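Local coordinates for protein putative acetyltransferase Sthe_0691 (Sphaerobacter thermophilus, PDB 3SHP) that probably transfers an acetyl group, likely from acetyl-CoA, to an acceptor that is not known, at residues R58-A63 with I78-Q83. Residues are numbered along the deposited sequence; the frame is centred on the assembly and turned at random.
Sequences RWHLLA and IEFGKQ. With SRT (S,R meso-tartaric acid), chain C.
Trp59 lies flat along Glu79, its neighbour in a non-hydrogen-bonded antiparallel pair, and the two side chains run the same way off one face of the sheet. Glu79 CB sits 4.0 Å from the centroid of the six-membered ring of Trp59, almost on the ring normal, a CH-pi contact. With CG anti to the backbone N and the chain extended beyond, CG sits over the indole and the carboxylate carries on to CZ2, the two planes 18° apart. Its OE1 is held by Ala39 N and by a salt bridge to Arg149 of a neighbouring subunit.

Flanking this pair, Arg58 with Phe80 and His60 with Ile78 are hydrogen-bonded pairs. Phe80 N reaches Arg58 O at 2.8 Å in the carbonyl plane. Arg58 N approaches Phe80 O at 3.2 Å from above the Phe80 carbonyl plane. Ile78 N gives His60 O a nearly straight bond of 2.9 Å.

On the other face, His60 CD2 lies in the plane of the Phe80 ring, at its edge, 3.6 Å from Phe80 CE1; the rings meet rim to rim, planes at 63°. Farther along, Leu62 CD1 touches Ile78 CD1 at 3.8 Å, and helix 98-116 packs on both residues through Trp112.

These strands, 58-66 and 72-80, form a hairpin. The outward N-H and C=O of Trp59 turn to the tartrate: Trp59 N donates to SRT O11 (3.1 Å), and SRT O2 donates to Trp59 O (2.6 Å). Two backbone bonds thus hold the ligand, joined by Asp97 of another subunit, while the Glu79 carboxylate, paired with arginine, is probably kept ionised beside the indole.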
loop_
_atom_site.group_PDB
_atom_site.type_symbol
_atom_site.label_atom_id
_atom_site.label_comp_id
_atom_site.label_asym_id
_atom_site.label_seq_id
_atom_site.Cartn_x
_atom_site.Cartn_y
_atom_site.Cartn_z
ATOM N N ARG A 58 30.894 -6.291 -8.227
ATOM C CA ARG A 58 30.686 -7.672 -7.798
ATOM C C ARG A 58 30.046 -7.683 -6.408
ATOM O O ARG A 58 30.593 -7.116 -5.472
ATOM C CB ARG A 58 31.996 -8.490 -7.833
ATOM C CG ARG A 58 32.574 -8.765 -9.263
ATOM C CD ARG A 58 31.594 -9.608 -10.142
ATOM N NE ARG A 58 32.083 -9.871 -11.502
ATOM C CZ ARG A 58 31.679 -9.225 -12.610
ATOM N NH1 ARG A 58 30.764 -8.240 -12.566
ATOM N NH2 ARG A 58 32.200 -9.566 -13.784
ATOM N N TRP A 59 28.883 -8.316 -6.303
ATOM C CA TRP A 59 28.159 -8.419 -5.048
ATOM C C TRP A 59 28.296 -9.807 -4.469
ATOM O O TRP A 59 28.295 -10.817 -5.195
ATOM C CB TRP A 59 26.677 -8.146 -5.237
ATOM C CG TRP A 59 26.318 -6.756 -5.639
ATOM C CD1 TRP A 59 26.530 -6.161 -6.868
ATOM C CD2 TRP A 59 25.608 -5.802 -4.851
ATOM N NE1 TRP A 59 26.010 -4.887 -6.867
ATOM C CE2 TRP A 59 25.433 -4.647 -5.645
ATOM C CE3 TRP A 59 25.119 -5.802 -3.547
ATOM C CZ2 TRP A 59 24.785 -3.511 -5.169
ATOM C CZ3 TRP A 59 24.475 -4.676 -3.075
ATOM C CH2 TRP A 59 24.308 -3.548 -3.886
ATOM N N HIS A 60 28.398 -9.865 -3.154
ATOM C CA HIS A 60 28.530 -11.147 -2.481
ATOM C C HIS A 60 27.714 -11.165 -1.224
ATOM O O HIS A 60 27.384 -10.108 -0.659
ATOM C CB HIS A 60 30.002 -11.446 -2.202
ATOM C CG HIS A 60 30.813 -11.576 -3.454
ATOM N ND1 HIS A 60 30.768 -12.699 -4.255
ATOM C CD2 HIS A 60 31.643 -10.698 -4.079
ATOM C CE1 HIS A 60 31.556 -12.519 -5.307
ATOM N NE2 HIS A 60 32.102 -11.313 -5.221
ATOM N N LEU A 61 27.373 -12.372 -0.809
ATOM C CA LEU A 61 26.656 -12.577 0.425
ATOM C C LEU A 61 27.338 -13.639 1.261
ATOM O O LEU A 61 27.559 -14.746 0.775
ATOM C CB LEU A 61 25.264 -13.069 0.097
ATOM C CG LEU A 61 24.187 -12.033 -0.061
ATOM C CD1 LEU A 61 22.898 -12.784 -0.493
ATOM C CD2 LEU A 61 24.004 -11.280 1.243
ATOM N N LEU A 62 27.649 -13.297 2.511
ATOM C CA LEU A 62 28.183 -14.238 3.454
ATOM C C LEU A 62 27.120 -14.520 4.511
ATOM O O LEU A 62 26.496 -13.583 5.030
ATOM C CB LEU A 62 29.443 -13.675 4.118
ATOM C CG LEU A 62 30.653 -13.359 3.218
ATOM C CD1 LEU A 62 31.793 -12.813 4.050
ATOM C CD2 LEU A 62 31.117 -14.609 2.441
ATOM N N ALA A 63 26.894 -15.794 4.810
ATOM C CA ALA A 63 26.058 -16.164 5.931
ATOM C C ALA A 63 26.852 -16.054 7.209
ATOM O O ALA A 63 28.045 -16.410 7.251
ATOM C CB ALA A 63 25.588 -17.587 5.764
ATOM N N ILE A 78 28.124 -7.684 0.831
ATOM C CA ILE A 78 29.293 -6.971 0.407
ATOM C C ILE A 78 29.167 -6.553 -1.058
ATOM O O ILE A 78 28.740 -7.353 -1.903
ATOM C CB ILE A 78 30.566 -7.845 0.556
ATOM C CG1 ILE A 78 30.707 -8.378 1.996
ATOM C CG2 ILE A 78 31.799 -7.044 0.143
ATOM C CD1 ILE A 78 31.720 -9.531 2.117
ATOM N N GLU A 79 29.578 -5.318 -1.360
ATOM C CA GLU A 79 29.598 -4.833 -2.744
ATOM C C GLU A 79 31.007 -4.340 -3.092
ATOM O O GLU A 79 31.513 -3.407 -2.464
ATOM C CB GLU A 79 28.526 -3.736 -2.938
ATOM C CG GLU A 79 28.619 -2.977 -4.251
ATOM C CD GLU A 79 28.082 -1.540 -4.188
ATOM O OE1 GLU A 79 27.857 -0.988 -3.074
ATOM O OE2 GLU A 79 27.901 -0.957 -5.280
ATOM N N PHE A 80 31.656 -4.991 -4.048
ATOM C CA PHE A 80 32.970 -4.533 -4.496
ATOM C C PHE A 80 32.816 -3.593 -5.672
ATOM O O PHE A 80 31.976 -3.818 -6.560
ATOM C CB PHE A 80 33.903 -5.685 -4.922
ATOM C CG PHE A 80 34.347 -6.566 -3.790
ATOM C CD1 PHE A 80 33.883 -7.876 -3.695
ATOM C CD2 PHE A 80 35.220 -6.093 -2.817
ATOM C CE1 PHE A 80 34.270 -8.699 -2.651
ATOM C CE2 PHE A 80 35.620 -6.920 -1.748
ATOM C CZ PHE A 80 35.140 -8.223 -1.669
ATOM N N GLY A 81 33.616 -2.538 -5.672
ATOM C CA GLY A 81 33.867 -1.781 -6.885
ATOM C C GLY A 81 35.279 -2.122 -7.360
ATOM O O GLY A 81 35.819 -3.176 -7.034
ATOM N N LYS A 82 35.911 -1.230 -8.105
ATOM C CA LYS A 82 37.260 -1.514 -8.575
ATOM C C LYS A 82 38.259 -1.612 -7.426
ATOM O O LYS A 82 38.990 -2.593 -7.324
ATOM C CB LYS A 82 37.709 -0.479 -9.604
ATOM C CG LYS A 82 39.040 -0.790 -10.257
ATOM C CD LYS A 82 39.288 0.143 -11.439
ATOM C CE LYS A 82 39.293 1.640 -11.031
ATOM N NZ LYS A 82 39.137 2.611 -12.197
ATOM N N GLN A 83 38.287 -0.605 -6.565
ATOM C CA GLN A 83 39.214 -0.594 -5.455
ATOM C C GLN A 83 38.520 -0.401 -4.111
ATOM O O GLN A 83 39.155 0.025 -3.141
ATOM C CB GLN A 83 40.223 0.515 -5.700
ATOM C CG GLN A 83 41.389 0.026 -6.568
ATOM C CD GLN A 83 41.971 1.095 -7.442
ATOM O OE1 GLN A 83 41.359 2.144 -7.683
ATOM N NE2 GLN A 83 43.159 0.830 -7.958
HETATM O O1 SRT C . 25.802 -9.601 -9.810
HETATM O O11 SRT C . 27.574 -9.959 -8.599
HETATM C C1 SRT C . 26.339 -10.118 -8.803
HETATM C C2 SRT C . 25.454 -10.919 -7.842
HETATM O O2 SRT C . 26.049 -11.085 -6.542
HETATM C C3 SRT C . 25.124 -12.339 -8.313
HETATM O O3 SRT C . 25.378 -12.492 -9.711
HETATM C C4 SRT C . 23.696 -12.721 -7.967
HETATM O O4 SRT C . 22.728 -12.112 -8.496
HETATM O O41 SRT C . 23.514 -13.660 -7.156
#